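Local coordinates for protein triphenylmethane reductase (Citrobacter sp., PDB 2JL1) that binds NADP(H) in a Rossmann-fold domain and probably uses it to reduce triphenylmethane dyes, a reaction of interest for bioremediation, at residues A[82-87]-A[121-126]; A[144-149]-A[249-254]; A[154-159]-A[211-216]; A[207-212]-A[275-280]. All blocks are in the same frame, centred on the assembly; numbering follows the deposited sequence.

Contact 1. Residues A[82-87]-A[121-126]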
loop_
_atom_site.group_PDB
_atom_site.type_symbol
_atom_site.label_atom_id
_atom_site.label_comp_id
_atom_site.label_asym_id
_atom_site.label_seq_id
_atom_site.Cartn_x
_atom_site.Cartn_y
_atom_site.Cartn_z
ATOM N N LEU A 82 0.704 -1.040 -12.692
ATOM C CA LEU A 82 2.113 -1.291 -12.994
ATOM C C LEU A 82 3.034 -0.507 -12.083
ATOM O O LEU A 82 4.049 -1.024 -11.620
ATOM C CB LEU A 82 2.447 -0.959 -14.463
ATOM C CG LEU A 82 3.947 -0.923 -14.781
ATOM C CD1 LEU A 82 4.558 -2.334 -14.572
ATOM C CD2 LEU A 82 4.173 -0.440 -16.238
ATOM N N LEU A 83 2.700 0.756 -11.839
ATOM C CA LEU A 83 3.493 1.591 -10.943
ATOM C C LEU A 83 3.675 0.992 -9.523
ATOM O O LEU A 83 4.733 1.122 -8.929
ATOM C CB LEU A 83 2.873 2.987 -10.869
ATOM C CG LEU A 83 3.761 4.101 -10.358
ATOM C CD1 LEU A 83 5.062 4.155 -11.190
ATOM C CD2 LEU A 83 2.999 5.397 -10.435
ATOM N N ILE A 84 2.642 0.346 -9.002
ATOM C CA ILE A 84 2.726 -0.354 -7.703
ATOM C C ILE A 84 3.803 -1.441 -7.711
ATOM O O ILE A 84 4.642 -1.506 -6.785
ATOM C CB ILE A 84 1.339 -0.884 -7.296
ATOM C CG1 ILE A 84 0.461 0.341 -6.943
ATOM C CG2 ILE A 84 1.428 -1.987 -6.195
ATOM C CD1 ILE A 84 -0.530 0.133 -5.891
ATOM N N VAL A 85 3.783 -2.284 -8.752
ATOM C CA VAL A 85 4.829 -3.308 -8.966
ATOM C C VAL A 85 6.209 -2.671 -9.035
ATOM O O VAL A 85 7.135 -3.142 -8.391
ATOM C CB VAL A 85 4.597 -4.184 -10.256
ATOM C CG1 VAL A 85 5.671 -5.268 -10.375
ATOM C CG2 VAL A 85 3.238 -4.849 -10.215
ATOM N N GLN A 86 6.352 -1.603 -9.823
ATOM C CA GLN A 86 7.661 -0.944 -9.967
ATOM C C GLN A 86 8.140 -0.409 -8.627
ATOM O O GLN A 86 9.287 -0.640 -8.213
ATOM C CB GLN A 86 7.585 0.192 -10.987
ATOM C CG GLN A 86 7.432 -0.298 -12.433
ATOM C CD GLN A 86 7.282 0.843 -13.410
ATOM O OE1 GLN A 86 6.978 1.973 -13.021
ATOM N NE2 GLN A 86 7.494 0.561 -14.690
ATOM N N HIS A 87 7.242 0.292 -7.939
ATOM C CA HIS A 87 7.546 0.837 -6.622
ATOM C C HIS A 87 7.864 -0.272 -5.630
ATOM O O HIS A 87 8.761 -0.127 -4.827
ATOM C CB HIS A 87 6.387 1.707 -6.117
ATOM C CG HIS A 87 6.296 3.055 -6.780
ATOM N ND1 HIS A 87 5.602 4.105 -6.225
ATOM C CD2 HIS A 87 6.820 3.524 -7.942
ATOM C CE1 HIS A 87 5.705 5.166 -7.011
ATOM N NE2 HIS A 87 6.447 4.841 -8.054
ATOM N N HIS A 121 0.525 6.055 -4.098
ATOM C CA HIS A 121 1.420 6.684 -3.130
ATOM C C HIS A 121 1.243 6.101 -1.739
ATOM O O HIS A 121 2.225 5.843 -1.024
ATOM C CB HIS A 121 1.246 8.211 -3.154
ATOM C CG HIS A 121 1.777 8.833 -4.403
ATOM N ND1 HIS A 121 3.088 8.667 -4.817
ATOM C CD2 HIS A 121 1.166 9.557 -5.367
ATOM C CE1 HIS A 121 3.259 9.287 -5.974
ATOM N NE2 HIS A 121 2.111 9.846 -6.321
ATOM N N LEU A 122 -0.009 5.847 -1.365
ATOM C CA LEU A 122 -0.288 5.243 -0.034
ATOM C C LEU A 122 0.213 3.782 0.036
ATOM O O LEU A 122 0.797 3.366 1.052
ATOM C CB LEU A 122 -1.771 5.337 0.293
ATOM C CG LEU A 122 -2.268 6.744 0.697
ATOM C CD1 LEU A 122 -3.783 6.909 0.400
ATOM C CD2 LEU A 122 -1.965 7.020 2.169
ATOM N N ALA A 123 0.022 3.025 -1.048
ATOM C CA ALA A 123 0.535 1.648 -1.131
ATOM C C ALA A 123 2.057 1.651 -0.979
ATOM O O ALA A 123 2.633 0.795 -0.278
ATOM C CB ALA A 123 0.108 0.975 -2.464
ATOM N N THR A 124 2.711 2.629 -1.617
ATOM C CA THR A 124 4.175 2.740 -1.601
ATOM C C THR A 124 4.691 3.142 -0.220
ATOM O O THR A 124 5.681 2.576 0.277
ATOM C CB THR A 124 4.665 3.718 -2.704
ATOM O OG1 THR A 124 4.183 3.232 -3.966
ATOM C CG2 THR A 124 6.209 3.791 -2.716
ATOM N N GLU A 125 4.007 4.090 0.417
ATOM C CA GLU A 125 4.320 4.444 1.809
ATOM C C GLU A 125 4.250 3.217 2.746
ATOM O O GLU A 125 5.169 2.984 3.534
ATOM C CB GLU A 125 3.402 5.550 2.335
ATOM C CG GLU A 125 3.801 6.965 1.868
ATOM C CD GLU A 125 2.958 8.078 2.495
ATOM O OE1 GLU A 125 2.255 7.834 3.523
ATOM O OE2 GLU A 125 3.016 9.214 1.950
ATOM N N TYR A 126 3.160 2.452 2.669
ATOM C CA TYR A 126 3.051 1.214 3.446
ATOM C C TYR A 126 4.121 0.193 3.122
ATOM O O TYR A 126 4.615 -0.483 4.034
ATOM C CB TYR A 126 1.652 0.598 3.340
ATOM C CG TYR A 126 0.664 1.290 4.209
ATOM C CD1 TYR A 126 0.769 1.209 5.612
ATOM C CD2 TYR A 126 -0.368 2.040 3.668
ATOM C CE1 TYR A 126 -0.139 1.858 6.436
ATOM C CE2 TYR A 126 -1.291 2.681 4.491
ATOM C CZ TYR A 126 -1.158 2.587 5.872
ATOM O OH TYR A 126 -2.055 3.214 6.693
#
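Ile84, one turn before His87 on helix 80-96, reaches Ala123 of helix 117-130 with the far end of its side chain alone: CD1 lies 3.6 Å from Ala123 CB. The branch is carried there by CG1, which stands beside the backbone N and anti to the carbonyl carbon (chi1 -70°). Ile84 also packs on Thr130 of the second subunit, and Ala123 on Tyr126 of that subunit, so this apolar end of the contact faces the dimer interface. The two helices follow consecutive strands, 69-72 and 101-107, of the seven-stranded parallel sheet of the Rossmann fold, and pack side by side there. Leu83 CG lies 3.5 Å above one face of the His87 ring, offset toward the rim, and Phe72 meets the same ring edge-to-face. At His87 the contact turns polar. Its CB points at the second helix, and the ring edge meets the Thr124 hydroxyl: ND1 donates to OG1 over 2.8 Å, with an N-H...O angle of 155°. OG1 lies only 6° out of the ring plane, and the two side chains cross at about a right angle. Thr124 CG2 adds a wider contact, 3.6 Å from His87 ND1. The hydroxyl is bonded on to Val120 O, one turn back in its own helix, so this buried oxygen both accepts and donates. NE2, across the ring from CG, bonds Gly75 N, tying the helix pair to a residue that binds NADP(+); ND1 donates and NE2 accepts, so both ring nitrogens are engaged.

Contact 2. Residues A[144-149]-A[249-254]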
loop_
_atom_site.group_PDB
_atom_site.type_symbol
_atom_site.label_atom_id
_atom_site.label_comp_id
_atom_site.label_asym_id
_atom_site.label_seq_id
_atom_site.Cartn_x
_atom_site.Cartn_y
_atom_site.Cartn_z
ATOM N N THR A 144 2.815 23.569 -9.557
ATOM C CA THR A 144 2.359 24.836 -10.151
ATOM C C THR A 144 2.729 24.867 -11.641
ATOM O O THR A 144 1.975 25.396 -12.458
ATOM C CB THR A 144 3.004 26.007 -9.429
ATOM O OG1 THR A 144 2.668 25.925 -8.047
ATOM C CG2 THR A 144 2.541 27.367 -9.991
ATOM N N ASP A 145 3.872 24.248 -11.979
ATOM C CA ASP A 145 4.408 24.207 -13.365
ATOM C C ASP A 145 3.461 23.519 -14.330
ATOM O O ASP A 145 3.525 23.775 -15.518
ATOM C CB ASP A 145 5.772 23.466 -13.446
ATOM C CG ASP A 145 6.683 23.746 -12.263
ATOM O OD1 ASP A 145 6.283 23.512 -11.109
ATOM O OD2 ASP A 145 7.848 24.162 -12.486
ATOM N N PHE A 146 2.581 22.652 -13.817
ATOM C CA PHE A 146 1.590 21.969 -14.648
ATOM C C PHE A 146 0.637 23.002 -15.233
ATOM O O PHE A 146 0.269 22.907 -16.395
ATOM C CB PHE A 146 0.819 20.893 -13.860
ATOM C CG PHE A 146 -0.161 20.110 -14.697
ATOM C CD1 PHE A 146 0.295 19.144 -15.603
ATOM C CD2 PHE A 146 -1.531 20.347 -14.599
ATOM C CE1 PHE A 146 -0.597 18.422 -16.390
ATOM C CE2 PHE A 146 -2.437 19.640 -15.399
ATOM C CZ PHE A 146 -1.959 18.666 -16.290
ATOM N N PHE A 147 0.308 24.025 -14.439
ATOM C CA PHE A 147 -0.675 25.047 -14.802
ATOM C C PHE A 147 -0.034 26.357 -15.334
ATOM O O PHE A 147 -0.632 27.102 -16.112
ATOM C CB PHE A 147 -1.530 25.370 -13.569
ATOM C CG PHE A 147 -2.090 24.151 -12.880
ATOM C CD1 PHE A 147 -3.138 23.443 -13.447
ATOM C CD2 PHE A 147 -1.542 23.696 -11.682
ATOM C CE1 PHE A 147 -3.675 22.307 -12.806
ATOM C CE2 PHE A 147 -2.063 22.562 -11.040
ATOM C CZ PHE A 147 -3.110 21.862 -11.611
ATOM N N VAL A 148 1.188 26.630 -14.897
ATOM C CA VAL A 148 1.825 27.904 -15.166
ATOM C C VAL A 148 3.159 27.620 -15.844
ATOM O O VAL A 148 4.135 27.258 -15.205
ATOM C CB VAL A 148 2.034 28.721 -13.872
ATOM C CG1 VAL A 148 2.679 30.069 -14.184
ATOM C CG2 VAL A 148 0.699 28.929 -13.128
ATOM N N ASN A 149 3.175 27.791 -17.158
ATOM C CA ASN A 149 4.318 27.425 -17.983
ATOM C C ASN A 149 4.206 28.256 -19.245
ATOM O O ASN A 149 3.274 29.075 -19.354
ATOM C CB ASN A 149 4.327 25.909 -18.289
ATOM C CG ASN A 149 2.988 25.404 -18.815
ATOM O OD1 ASN A 149 2.496 25.863 -19.849
ATOM N ND2 ASN A 149 2.385 24.467 -18.095
ATOM N N ALA A 249 -8.375 17.366 -17.971
ATOM C CA ALA A 249 -9.764 17.604 -17.563
ATOM C C ALA A 249 -10.057 16.915 -16.233
ATOM O O ALA A 249 -10.845 17.433 -15.438
ATOM C CB ALA A 249 -10.732 17.137 -18.616
ATOM N N ALA A 250 -9.442 15.754 -15.980
ATOM C CA ALA A 250 -9.747 15.024 -14.753
ATOM C C ALA A 250 -9.124 15.730 -13.552
ATOM O O ALA A 250 -9.692 15.731 -12.456
ATOM C CB ALA A 250 -9.279 13.570 -14.834
ATOM N N ILE A 251 -7.959 16.332 -13.768
ATOM C CA ILE A 251 -7.258 17.057 -12.700
ATOM C C ILE A 251 -8.046 18.339 -12.371
ATOM O O ILE A 251 -8.203 18.688 -11.201
ATOM C CB ILE A 251 -5.779 17.349 -13.098
ATOM C CG1 ILE A 251 -4.942 16.057 -12.972
ATOM C CG2 ILE A 251 -5.161 18.429 -12.215
ATOM C CD1 ILE A 251 -3.504 16.159 -13.628
ATOM N N TYR A 252 -8.558 19.022 -13.400
ATOM C CA TYR A 252 -9.385 20.209 -13.167
ATOM C C TYR A 252 -10.666 19.822 -12.422
ATOM O O TYR A 252 -11.110 20.525 -11.542
ATOM C CB TYR A 252 -9.767 20.866 -14.488
ATOM C CG TYR A 252 -8.671 21.645 -15.189
ATOM C CD1 TYR A 252 -7.692 22.344 -14.475
ATOM C CD2 TYR A 252 -8.671 21.748 -16.576
ATOM C CE1 TYR A 252 -6.711 23.089 -15.137
ATOM C CE2 TYR A 252 -7.700 22.491 -17.256
ATOM C CZ TYR A 252 -6.726 23.153 -16.527
ATOM O OH TYR A 252 -5.799 23.896 -17.201
ATOM N N ASP A 253 -11.238 18.679 -12.767
ATOM C CA ASP A 253 -12.485 18.240 -12.124
ATOM C C ASP A 253 -12.236 17.937 -10.638
ATOM O O ASP A 253 -13.043 18.295 -9.786
ATOM C CB ASP A 253 -13.075 17.017 -12.871
ATOM C CG ASP A 253 -14.397 16.558 -12.282
ATOM O OD1 ASP A 253 -14.419 15.507 -11.622
ATOM O OD2 ASP A 253 -15.408 17.255 -12.453
ATOM N N ALA A 254 -11.109 17.308 -10.326
ATOM C CA ALA A 254 -10.774 16.998 -8.937
ATOM C C ALA A 254 -10.606 18.323 -8.187
ATOM O O ALA A 254 -11.107 18.488 -7.084
ATOM C CB ALA A 254 -9.469 16.139 -8.867
HETATM O O HOH W 1 -3.712 26.522 -16.730
#
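Phe146 and Phe147 project from the short helix 144-147 against Ile251 and Tyr252 of helix 242-256. The short helix directly follows strand 135-140 of the Rossmann sheet, so the contact joins the nucleotide-binding fold to a helix from the C-terminal third of the chain. Its tighter part is wholly apolar. Ile251 is split between the two phenylalanines: CD1 meets Phe146 at CZ, 4.0 Å away and obliquely to the ring, while CG2 comes to the edge of the Phe147 ring, 4.0 Å from CZ. Phe146 and Ile251 reach out to meet each other across the gap, the phenylalanine extended with CG anti to its backbone N (chi1 -177°). The two aromatic neighbours also brace each other, CD2 of Phe146 lying 3.4 Å above the plane of Phe147 and offset toward its rim. Tyr252 and Phe147 run antiparallel past one another, and their CE1 atoms approach to 3.9 Å; the outer edge of the Phe147 ring, at CE1 and CZ, thus meets two residues of one helix, and Tyr252 in turn stands edge-to-face with Phe206. Phe146 is only partly buried, with its side chain about 5 Å from the bound NADP. The looser side is bridged by solvent. A water donates to Phe147 O over 3.2 Å and reaches Tyr252 OH through a weak bond, a tenuous polar link between the segments. Beyond the helix, Asn149 folds back over the turn, and its amide ND2 donates almost straight to Asp145 O, 2.9 Å away with an N-H...O angle of 169°.

Contact 3. Residues A[154-159]-A[211-216]. Unlike the reference sequence in segment 154-159: Thr156 (reference Ile).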
loop_
_atom_site.group_PDB
_atom_site.type_symbol
_atom_site.label_atom_id
_atom_site.label_comp_id
_atom_site.label_asym_id
_atom_site.label_seq_id
_atom_site.Cartn_x
_atom_site.Cartn_y
_atom_site.Cartn_z
ATOM N N ALA A 154 -0.464 30.932 -25.066
ATOM C CA ALA A 154 -1.683 30.608 -25.791
ATOM C C ALA A 154 -2.876 31.334 -25.181
ATOM O O ALA A 154 -3.773 31.778 -25.900
ATOM C CB ALA A 154 -1.921 29.092 -25.781
ATOM N N SER A 155 -2.892 31.441 -23.849
ATOM C CA SER A 155 -3.974 32.147 -23.154
ATOM C C SER A 155 -3.869 33.662 -23.313
ATOM O O SER A 155 -4.886 34.342 -23.452
ATOM C CB SER A 155 -4.038 31.738 -21.673
ATOM O OG SER A 155 -4.568 30.418 -21.561
ATOM N N THR A 156 -2.648 34.191 -23.292
ATOM C CA THR A 156 -2.431 35.610 -23.574
ATOM C C THR A 156 -2.950 35.934 -24.977
ATOM O O THR A 156 -3.566 36.981 -25.183
ATOM C CB THR A 156 -0.946 36.018 -23.420
ATOM O OG1 THR A 156 -0.520 35.829 -22.058
ATOM C CG2 THR A 156 -0.714 37.478 -23.843
ATOM N N GLU A 157 -2.744 35.016 -25.922
ATOM C CA GLU A 157 -3.155 35.219 -27.314
ATOM C C GLU A 157 -4.675 35.216 -27.442
ATOM O O GLU A 157 -5.250 36.115 -28.048
ATOM C CB GLU A 157 -2.547 34.142 -28.236
ATOM C CG GLU A 157 -1.012 34.230 -28.421
ATOM C CD GLU A 157 -0.391 32.954 -29.052
ATOM O OE1 GLU A 157 -1.117 32.188 -29.740
ATOM O OE2 GLU A 157 0.832 32.718 -28.861
ATOM N N SER A 158 -5.314 34.210 -26.847
ATOM C CA SER A 158 -6.754 34.015 -26.976
ATOM C C SER A 158 -7.586 34.935 -26.096
ATOM O O SER A 158 -8.771 35.133 -26.361
ATOM C CB SER A 158 -7.116 32.552 -26.685
ATOM O OG SER A 158 -7.066 32.255 -25.285
ATOM N N GLY A 159 -6.968 35.488 -25.051
ATOM C CA GLY A 159 -7.689 36.227 -24.016
ATOM C C GLY A 159 -8.478 35.395 -23.006
ATOM O O GLY A 159 -9.357 35.926 -22.327
ATOM N N GLN A 211 -6.148 36.901 -13.645
ATOM C CA GLN A 211 -5.957 38.307 -13.241
ATOM C C GLN A 211 -4.480 38.595 -13.173
ATOM O O GLN A 211 -4.041 39.621 -13.668
ATOM C CB GLN A 211 -6.658 38.639 -11.894
ATOM C CG GLN A 211 -6.275 40.016 -11.277
ATOM C CD GLN A 211 -6.819 41.227 -12.040
ATOM O OE1 GLN A 211 -7.866 41.153 -12.695
ATOM N NE2 GLN A 211 -6.101 42.357 -11.956
ATOM N N ILE A 212 -3.709 37.677 -12.602
ATOM C CA ILE A 212 -2.255 37.795 -12.592
ATOM C C ILE A 212 -1.661 37.788 -14.004
ATOM O O ILE A 212 -0.796 38.611 -14.303
ATOM C CB ILE A 212 -1.592 36.692 -11.709
ATOM C CG1 ILE A 212 -1.866 36.953 -10.217
ATOM C CG2 ILE A 212 -0.111 36.625 -11.946
ATOM C CD1 ILE A 212 -1.633 35.716 -9.341
ATOM N N LEU A 213 -2.103 36.868 -14.868
ATOM C CA LEU A 213 -1.649 36.854 -16.276
ATOM C C LEU A 213 -1.983 38.169 -17.004
ATOM O O LEU A 213 -1.172 38.681 -17.805
ATOM C CB LEU A 213 -2.278 35.678 -17.018
ATOM C CG LEU A 213 -1.766 35.132 -18.358
ATOM C CD1 LEU A 213 -0.244 35.041 -18.420
ATOM C CD2 LEU A 213 -2.424 33.762 -18.602
ATOM N N SER A 214 -3.189 38.685 -16.769
ATOM C CA SER A 214 -3.593 40.009 -17.250
ATOM C C SER A 214 -2.643 41.129 -16.792
ATOM O O SER A 214 -2.199 41.946 -17.607
ATOM C CB SER A 214 -5.014 40.317 -16.766
ATOM O OG SER A 214 -5.938 39.407 -17.335
ATOM N N GLU A 215 -2.319 41.145 -15.494
ATOM C CA GLU A 215 -1.410 42.141 -14.912
ATOM C C GLU A 215 -0.017 42.090 -15.514
ATOM O O GLU A 215 0.497 43.114 -15.923
ATOM C CB GLU A 215 -1.312 42.002 -13.384
ATOM C CG GLU A 215 -2.497 42.595 -12.644
ATOM C CD GLU A 215 -2.727 41.984 -11.267
ATOM O OE1 GLU A 215 -1.827 41.283 -10.740
ATOM O OE2 GLU A 215 -3.821 42.213 -10.699
ATOM N N VAL A 216 0.566 40.891 -15.577
ATOM C CA VAL A 216 1.924 40.666 -16.088
ATOM C C VAL A 216 2.045 40.982 -17.586
ATOM O O VAL A 216 3.030 41.589 -18.030
ATOM C CB VAL A 216 2.386 39.206 -15.815
ATOM C CG1 VAL A 216 3.696 38.886 -16.511
ATOM C CG2 VAL A 216 2.570 38.970 -14.317
#
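Leu213 reaches from helix 206-217 toward helix 153-158 and ends in a fork whose two methyls find different partners. CD2 meets Ser155 through its CB, 4.0 Å away, and CD1 lies 3.7 Å from Thr156 OG1, with Leu213 CG a little farther from the same hydroxyl. The leucine swings CG away from its backbone N (chi1 -163°), which sends the fork across the gap between the helices. Thr156, which replaces the isoleucine of the reference sequence, runs obliquely to the leucine; its hydroxyl, set beside the backbone N, is the atom presented to the methyl, so this is plain van der Waals packing of an oxygen on carbon. Ser155, by contrast, meets the leucine through carbon, while its OG is hydrogen-bonded to Ala160 O. Each helix leads into a strand of a small two-stranded parallel sheet, 160-163 and 222-225, apart from the large Rossmann sheet, and Leu213 and Ser155 both pack on Ile161 of the first strand. Leu152 and Leu285 further enclose the leucine, whose side chain is buried although its two partners are only partly so. Helix 153-158 stops at Gly159, which leaves helical geometry with a positive phi of 76° and pairs through its backbone with Val222; Ser158 OG bonds Ala160 N just beyond. On the second helix, turned away from the contact, Gln211 NE2 donates to Glu215 OE2 over 2.6 Å and almost straight, arriving on the anti side of the carboxylate and 30° out of its plane.

Contact 4. Residues A[207-212]-A[275-280]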
loop_
_atom_site.group_PDB
_atom_site.type_symbol
_atom_site.label_atom_id
_atom_site.label_comp_id
_atom_site.label_asym_id
_atom_site.label_seq_id
_atom_site.Cartn_x
_atom_site.Cartn_y
_atom_site.Cartn_z
ATOM N N ASP A 207 -9.481 32.054 -11.600
ATOM C CA ASP A 207 -9.807 33.482 -11.676
ATOM C C ASP A 207 -8.609 34.362 -11.339
ATOM O O ASP A 207 -8.309 35.299 -12.079
ATOM C CB ASP A 207 -10.986 33.839 -10.765
ATOM C CG ASP A 207 -12.321 33.563 -11.408
ATOM O OD1 ASP A 207 -12.368 33.036 -12.541
ATOM O OD2 ASP A 207 -13.343 33.915 -10.796
ATOM N N GLU A 208 -7.940 34.056 -10.228
ATOM C CA GLU A 208 -6.742 34.755 -9.768
ATOM C C GLU A 208 -5.580 34.622 -10.755
ATOM O O GLU A 208 -4.873 35.587 -11.017
ATOM C CB GLU A 208 -6.266 34.220 -8.412
ATOM C CG GLU A 208 -5.138 35.069 -7.841
ATOM C CD GLU A 208 -4.686 34.669 -6.452
ATOM O OE1 GLU A 208 -5.289 33.760 -5.834
ATOM O OE2 GLU A 208 -3.725 35.314 -5.974
ATOM N N LEU A 209 -5.378 33.410 -11.283
ATOM C CA LEU A 209 -4.364 33.210 -12.301
ATOM C C LEU A 209 -4.607 34.079 -13.536
ATOM O O LEU A 209 -3.652 34.607 -14.116
ATOM C CB LEU A 209 -4.286 31.724 -12.725
ATOM C CG LEU A 209 -3.193 31.372 -13.756
ATOM C CD1 LEU A 209 -1.808 31.840 -13.275
ATOM C CD2 LEU A 209 -3.186 29.867 -14.022
ATOM N N ALA A 210 -5.858 34.173 -13.977
ATOM C CA ALA A 210 -6.174 35.000 -15.162
ATOM C C ALA A 210 -5.896 36.483 -14.882
ATOM O O ALA A 210 -5.436 37.234 -15.777
ATOM C CB ALA A 210 -7.621 34.784 -15.609
ATOM N N GLN A 211 -6.148 36.901 -13.645
ATOM C CA GLN A 211 -5.957 38.307 -13.241
ATOM C C GLN A 211 -4.480 38.595 -13.173
ATOM O O GLN A 211 -4.041 39.621 -13.668
ATOM C CB GLN A 211 -6.658 38.639 -11.894
ATOM C CG GLN A 211 -6.275 40.016 -11.277
ATOM C CD GLN A 211 -6.819 41.227 -12.040
ATOM O OE1 GLN A 211 -7.866 41.153 -12.695
ATOM N NE2 GLN A 211 -6.101 42.357 -11.956
ATOM N N ILE A 212 -3.709 37.677 -12.602
ATOM C CA ILE A 212 -2.255 37.795 -12.592
ATOM C C ILE A 212 -1.661 37.788 -14.004
ATOM O O ILE A 212 -0.796 38.611 -14.303
ATOM C CB ILE A 212 -1.592 36.692 -11.709
ATOM C CG1 ILE A 212 -1.866 36.953 -10.217
ATOM C CG2 ILE A 212 -0.111 36.625 -11.946
ATOM C CD1 ILE A 212 -1.633 35.716 -9.341
ATOM N N THR A 275 7.593 31.102 -3.235
ATOM C CA THR A 275 7.623 31.951 -4.418
ATOM C C THR A 275 6.204 32.366 -4.750
ATOM O O THR A 275 5.349 31.511 -4.943
ATOM C CB THR A 275 8.217 31.173 -5.589
ATOM O OG1 THR A 275 9.519 30.713 -5.204
ATOM C CG2 THR A 275 8.319 32.038 -6.845
ATOM N N PRO A 276 5.952 33.681 -4.819
ATOM C CA PRO A 276 4.643 34.201 -5.189
ATOM C C PRO A 276 4.239 33.695 -6.574
ATOM O O PRO A 276 5.081 33.609 -7.474
ATOM C CB PRO A 276 4.883 35.711 -5.244
ATOM C CG PRO A 276 6.034 35.946 -4.347
ATOM C CD PRO A 276 6.916 34.772 -4.565
ATOM N N LEU A 277 2.962 33.401 -6.752
ATOM C CA LEU A 277 2.441 32.942 -8.051
ATOM C C LEU A 277 2.821 33.897 -9.185
ATOM O O LEU A 277 3.181 33.463 -10.284
ATOM C CB LEU A 277 0.921 32.772 -7.977
ATOM C CG LEU A 277 0.192 32.135 -9.165
ATOM C CD1 LEU A 277 0.679 30.674 -9.433
ATOM C CD2 LEU A 277 -1.289 32.165 -8.827
ATOM N N LYS A 278 2.754 35.200 -8.909
ATOM C CA LYS A 278 3.074 36.214 -9.931
ATOM C C LYS A 278 4.506 36.078 -10.458
ATOM O O LYS A 278 4.736 36.246 -11.658
ATOM C CB LYS A 278 2.824 37.644 -9.420
ATOM C CG LYS A 278 2.830 38.663 -10.564
ATOM C CD LYS A 278 2.730 40.115 -10.110
ATOM C CE LYS A 278 1.413 40.403 -9.426
ATOM N NZ LYS A 278 0.227 40.176 -10.318
ATOM N N GLU A 279 5.458 35.790 -9.569
ATOM C CA GLU A 279 6.863 35.541 -9.958
ATOM C C GLU A 279 6.998 34.314 -10.856
ATOM O O GLU A 279 7.781 34.305 -11.806
ATOM C CB GLU A 279 7.768 35.423 -8.719
ATOM C CG GLU A 279 9.248 35.063 -8.990
ATOM C CD GLU A 279 10.049 36.097 -9.821
ATOM O OE1 GLU A 279 9.530 37.193 -10.183
ATOM O OE2 GLU A 279 11.244 35.804 -10.100
ATOM N N THR A 280 6.212 33.277 -10.564
ATOM C CA THR A 280 6.213 32.076 -11.398
ATOM C C THR A 280 5.609 32.384 -12.765
ATOM O O THR A 280 6.107 31.906 -13.782
ATOM C CB THR A 280 5.504 30.881 -10.671
ATOM O OG1 THR A 280 6.163 30.651 -9.412
ATOM C CG2 THR A 280 5.581 29.613 -11.503
#
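Ile212 of helix 206-217 is wedged against Leu277 and Lys278, the first two residues of helix 277-285, and most of what passes between the segments is apolar. The closest pair is Ile212 CD1 with Leu277 CD2 at 3.6 Å, the two side chains crossing at a slant; Leu209, one turn earlier, adds a looser touch, its CD1 4.5 Å from Leu277 CD2. Trp204 packs on both leucines, and Val281 on Leu209 and Ile212. A second kind of contact is aliphatic packing on a charged residue. CG2 of Ile212 rests 3.8 Å from Lys278 CA and equally near its CG. The lysine leaves the backbone extended, then bends at its last two torsions (chi3 -64°, chi4 -61°), which curls its ammonium back over the isoleucine: NZ stands 3.8 Å from Ile212 CG1. The electrostatic part lies just outside, where NZ forms a salt bridge with Glu215 OE1, on the same helix as Ile212. At the start of the second helix Pro276 occupies the N-cap position, and its carbonyl takes weak bonds from Glu279 N and Thr280 N. The chemistry implies a hydrocarbon centre, buried on the side of Ile212 and Leu209, with a partly exposed charged margin, in which the lysine packs its methylenes on Ile212 and carries its charge over that residue to a carboxylate on the opposing helix.

Contact 1 stands apart from the others, its centre about 23 Å from that of contact 2 and about 34 and 39 Å from those of contacts 4 and 3, which lie across the centre of the chain. Contacts 1 and 2 both approach the bound NADP: the side chain of His87 is about 6 Å from it. Contact 2 also touches contact 4, where Thr144 CG2 lies 3.8 Å from Leu277 CD1 and Val148 CG2 3.8 Å from Leu209 CD1. Contact 4 in turn shares helix 206-217 with contact 3, centres about 10 Å apart, and Val216 packs on Lys278. Packing thus continues from the cofactor side outward to contact 3, away from the annotated sites.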